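Dipeptidase (Streptococcus thermophilus, PDB 3PEB) is probably a manganese-dependent hydrolase of the peptidase M24B family, represented here by its N-terminal creatinase/prolidase-type domain alone. Local coordinates at residues Y32-D37 / L71-F76. Sequence-based numbering, arbitrary orientation.
With NA (sodium ion), chain N; EDO (1,2-ethanediol), chain G; EDO (1,2-ethanediol), chain F.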
ATOM      1  N   TYR A  32      -1.651   4.008 -11.390  1.00 30.78           N
ATOM      2  CA  TYR A  32      -1.808   2.925 -12.367  1.00 32.62           C
ATOM      3  C   TYR A  32      -2.855   1.894 -11.924  1.00 32.27           C
ATOM      4  O   TYR A  32      -3.742   1.545 -12.701  1.00 32.41           O
ATOM      5  CB  TYR A  32      -0.455   2.261 -12.633  1.00 32.32           C
ATOM      6  CG  TYR A  32      -0.526   1.010 -13.465  1.00 34.23           C
ATOM      7  CD1 TYR A  32      -0.827   1.063 -14.826  1.00 38.54           C
ATOM      8  CD2 TYR A  32      -0.301  -0.232 -12.888  1.00 35.86           C
ATOM      9  CE1 TYR A  32      -0.900  -0.100 -15.585  1.00 40.25           C
ATOM     10  CE2 TYR A  32      -0.367  -1.395 -13.631  1.00 38.77           C
ATOM     11  CZ  TYR A  32      -0.672  -1.331 -14.978  1.00 39.93           C
ATOM     12  OH  TYR A  32      -0.723  -2.502 -15.712  1.00 42.92           O
ATOM     13  N   LEU A  33      -2.798   1.487 -10.654  1.00 30.65           N
ATOM     14  CA  LEU A  33      -3.665   0.442 -10.143  1.00 30.30           C
ATOM     15  C   LEU A  33      -5.078   0.924  -9.797  1.00 32.15           C
ATOM     16  O   LEU A  33      -5.999   0.124  -9.808  1.00 32.09           O
ATOM     17  CB  LEU A  33      -3.073  -0.184  -8.884  1.00 29.19           C
ATOM     18  CG  LEU A  33      -1.763  -0.942  -9.027  1.00 28.18           C
ATOM     19  CD1 LEU A  33      -1.242  -1.380  -7.652  1.00 26.81           C
ATOM     20  CD2 LEU A  33      -1.935  -2.123  -9.983  1.00 28.60           C
ATOM     21  N   THR A  34      -5.239   2.203  -9.433  1.00 31.62           N
ATOM     22  CA  THR A  34      -6.496   2.659  -8.833  1.00 31.91           C
ATOM     23  C   THR A  34      -7.108   3.886  -9.488  1.00 33.10           C
ATOM     24  O   THR A  34      -8.278   4.158  -9.267  1.00 34.00           O
ATOM     25  CB  THR A  34      -6.332   3.014  -7.317  1.00 30.44           C
ATOM     26  OG1 THR A  34      -5.575   4.226  -7.179  1.00 29.69           O
ATOM     27  CG2 THR A  34      -5.657   1.904  -6.538  1.00 28.71           C
ATOM     28  N   GLY A  35      -6.332   4.636 -10.269  1.00 33.12           N
ATOM     29  CA  GLY A  35      -6.806   5.891 -10.848  1.00 34.24           C
ATOM     30  C   GLY A  35      -6.756   7.086  -9.899  1.00 33.30           C
ATOM     31  O   GLY A  35      -7.143   8.188 -10.280  1.00 33.80           O
ATOM     32  N   PHE A  36      -6.269   6.885  -8.672  1.00 31.20           N
ATOM     33  CA  PHE A  36      -6.042   7.989  -7.738  1.00 30.58           C
ATOM     34  C   PHE A  36      -4.616   8.513  -7.893  1.00 30.16           C
ATOM     35  O   PHE A  36      -3.645   7.777  -7.686  1.00 29.17           O
ATOM     36  CB  PHE A  36      -6.255   7.558  -6.290  1.00 29.59           C
ATOM     37  CG  PHE A  36      -6.010   8.663  -5.301  1.00 28.69           C
ATOM     38  CD1 PHE A  36      -6.818   9.793  -5.288  1.00 30.85           C
ATOM     39  CD2 PHE A  36      -4.968   8.584  -4.386  1.00 28.70           C
ATOM     40  CE1 PHE A  36      -6.602  10.824  -4.377  1.00 29.98           C
ATOM     41  CE2 PHE A  36      -4.744   9.605  -3.483  1.00 26.66           C
ATOM     42  CZ  PHE A  36      -5.547  10.732  -3.484  1.00 28.58           C
ATOM     43  N   ASP A  37      -4.506   9.783  -8.252  1.00 31.45           N
ATOM     44  CA  ASP A  37      -3.231  10.416  -8.567  1.00 33.04           C
ATOM     45  C   ASP A  37      -2.861  11.393  -7.460  1.00 32.48           C
ATOM     46  O   ASP A  37      -3.567  12.377  -7.223  1.00 32.31           O
ATOM     47  CB  ASP A  37      -3.338  11.132  -9.913  1.00 35.74           C
ATOM     48  CG  ASP A  37      -1.990  11.640 -10.426  1.00 41.01           C
ATOM     49  OD1 ASP A  37      -0.942  11.317  -9.824  1.00 47.40           O
ATOM     50  OD2 ASP A  37      -1.983  12.357 -11.445  1.00 47.51           O
ATOM     51  N   LEU A  71     -12.501   6.244  -4.922  1.00 34.90           N
ATOM     52  CA  LEU A  71     -12.140   4.858  -4.629  1.00 34.11           C
ATOM     53  C   LEU A  71     -13.277   4.167  -3.900  1.00 36.33           C
ATOM     54  O   LEU A  71     -13.948   4.760  -3.056  1.00 37.26           O
ATOM     55  CB  LEU A  71     -10.880   4.781  -3.764  1.00 31.69           C
ATOM     56  CG  LEU A  71      -9.626   5.395  -4.391  1.00 29.94           C
ATOM     57  CD1 LEU A  71      -8.468   5.332  -3.374  1.00 27.32           C
ATOM     58  CD2 LEU A  71      -9.249   4.643  -5.702  1.00 31.72           C
ATOM     59  N   ASP A  72     -13.484   2.895  -4.192  1.00 37.06           N
ATOM     60  CA  ASP A  72     -14.595   2.214  -3.576  1.00 40.06           C
ATOM     61  C   ASP A  72     -14.171   1.258  -2.477  1.00 38.23           C
ATOM     62  O   ASP A  72     -14.838   0.281  -2.208  1.00 39.47           O
ATOM     63  CB  ASP A  72     -15.407   1.488  -4.642  1.00 42.92           C
ATOM     64  CG  ASP A  72     -16.825   1.823  -4.549  1.00 50.53           C
ATOM     65  OD1 ASP A  72     -17.607   0.913  -4.178  1.00 61.58           O
ATOM     66  OD2 ASP A  72     -17.159   3.018  -4.795  1.00 57.78           O
ATOM     67  N   PHE A  73     -13.034   1.533  -1.865  1.00 34.90           N
ATOM     68  CA  PHE A  73     -12.576   0.809  -0.693  1.00 33.22           C
ATOM     69  C   PHE A  73     -12.095   1.825   0.339  1.00 32.23           C
ATOM     70  O   PHE A  73     -12.007   3.019   0.027  1.00 32.34           O
ATOM     71  CB  PHE A  73     -11.489  -0.205  -1.063  1.00 32.02           C
ATOM     72  CG  PHE A  73     -10.340   0.371  -1.850  1.00 30.38           C
ATOM     73  CD1 PHE A  73      -9.315   1.058  -1.220  1.00 29.60           C
ATOM     74  CD2 PHE A  73     -10.273   0.187  -3.230  1.00 31.85           C
ATOM     75  CE1 PHE A  73      -8.274   1.577  -1.949  1.00 28.72           C
ATOM     76  CE2 PHE A  73      -9.226   0.691  -3.969  1.00 32.31           C
ATOM     77  CZ  PHE A  73      -8.219   1.399  -3.327  1.00 29.10           C
ATOM     78  N   PRO A  74     -11.825   1.374   1.578  1.00 31.42           N
ATOM     79  CA  PRO A  74     -11.545   2.317   2.655  1.00 30.70           C
ATOM     80  C   PRO A  74     -10.283   3.192   2.458  1.00 28.53           C
ATOM     81  O   PRO A  74      -9.254   2.716   1.991  1.00 26.46           O
ATOM     82  CB  PRO A  74     -11.347   1.406   3.865  1.00 31.92           C
ATOM     83  CG  PRO A  74     -12.287   0.225   3.574  1.00 32.67           C
ATOM     84  CD  PRO A  74     -12.063   0.008   2.099  1.00 31.43           C
ATOM     85  N   VAL A  75     -10.426   4.464   2.801  1.00 27.19           N
ATOM     86  CA  VAL A  75      -9.316   5.431   2.786  1.00 26.04           C
ATOM     87  C   VAL A  75      -9.211   5.966   4.217  1.00 26.68           C
ATOM     88  O   VAL A  75     -10.231   6.315   4.848  1.00 27.90           O
ATOM     89  CB  VAL A  75      -9.584   6.578   1.824  1.00 26.59           C
ATOM     90  CG1 VAL A  75      -8.421   7.596   1.878  1.00 25.52           C
ATOM     91  CG2 VAL A  75      -9.776   6.056   0.384  1.00 26.78           C
ATOM     92  N   PHE A  76      -7.989   6.036   4.739  1.00 25.95           N
ATOM     93  CA  PHE A  76      -7.755   6.647   6.022  1.00 26.26           C
ATOM     94  C   PHE A  76      -6.472   7.465   5.994  1.00 26.24           C
ATOM     95  O   PHE A  76      -5.679   7.342   5.058  1.00 24.15           O
ATOM     96  CB  PHE A  76      -7.808   5.666   7.193  1.00 26.75           C
ATOM     97  CG  PHE A  76      -6.677   4.658   7.263  1.00 25.43           C
ATOM     98  CD1 PHE A  76      -6.399   3.795   6.228  1.00 27.47           C
ATOM     99  CD2 PHE A  76      -5.929   4.546   8.434  1.00 28.15           C
ATOM    100  CE1 PHE A  76      -5.373   2.854   6.338  1.00 27.05           C
ATOM    101  CE2 PHE A  76      -4.932   3.568   8.571  1.00 28.16           C
ATOM    102  CZ  PHE A  76      -4.646   2.739   7.537  1.00 27.09           C
TER
HETATM  103 NA    NA N 147     -15.240   5.847  -1.434  1.00 37.23          NA
HETATM  104  C1  EDO G 140      -8.005  11.172  -9.262  1.00 46.31           C
HETATM  105  O1  EDO G 140      -6.609  11.517  -9.159  1.00 42.32           O
HETATM  106  C2  EDO G 140      -8.924  12.006  -8.353  1.00 47.69           C
HETATM  107  O2  EDO G 140      -8.664  13.407  -8.429  1.00 47.69           O
HETATM  108  C1  EDO F 139       1.901  10.135  -9.752  1.00 73.53           C
HETATM  109  O1  EDO F 139       1.080   9.997 -10.915  1.00 72.76           O
HETATM  110  C2  EDO F 139       2.730  11.409  -9.864  1.00 74.00           C
HETATM  111  O2  EDO F 139       2.308  12.323  -8.850  1.00 73.51           O
HETATM  112  O   HOH W   1     -16.862   5.986  -3.321  1.00 54.27           O
HETATM  113  O   HOH W   2     -13.486   5.317   0.187  1.00 36.04           O
HETATM  114  O   HOH W   3     -16.678   7.106  -0.116  1.00 48.58           O
HETATM  115  O   HOH W   4     -16.494   3.829  -0.726  1.00 47.32           O
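The Phe73 ring meets Thr34 at its edge: CG2 of Thr34 lies near the ring plane, 4.1 Å from CZ of Phe73. One face of the ring is covered from within its own segment, by CB of Leu71, which sits over the centre. With chi1 at 52°, Phe73 places CG between the backbone N and the carbonyl carbon, and this turns that face back against Leu71. Leu71 buries most of the area on its own segment. Its CD2 methyl is 3.7 Å from CB of Thr34 and also touches CB of Phe36, so one branch packs against both residues. The contact across the segments is apolar.

The hydroxyl of Thr34 is engaged locally. OG1 accepts from the N of Phe36 at 3.1 Å, an ST turn, and is also hydrogen-bonded to the O of Val30. These bonds lie where the chain leaves the helix, at Gly35, whose phi is positive. Facing away from Thr34, the backbone O of Leu71 binds a sodium ion at 2.3 Å, with the O of Ser68 and four waters as further ligands. One of these waters donates to the O of Phe73.

Within the creatinase/prolidase N-terminal domain, the contact joins the end of helix 27-34 to the loop between helix 64-70 and strand 75-78, an outermost strand of the mixed sheet. Buried Phe36 touches Ala67 of helix 64-70 and Leu57 and Val59 of strand 56-60.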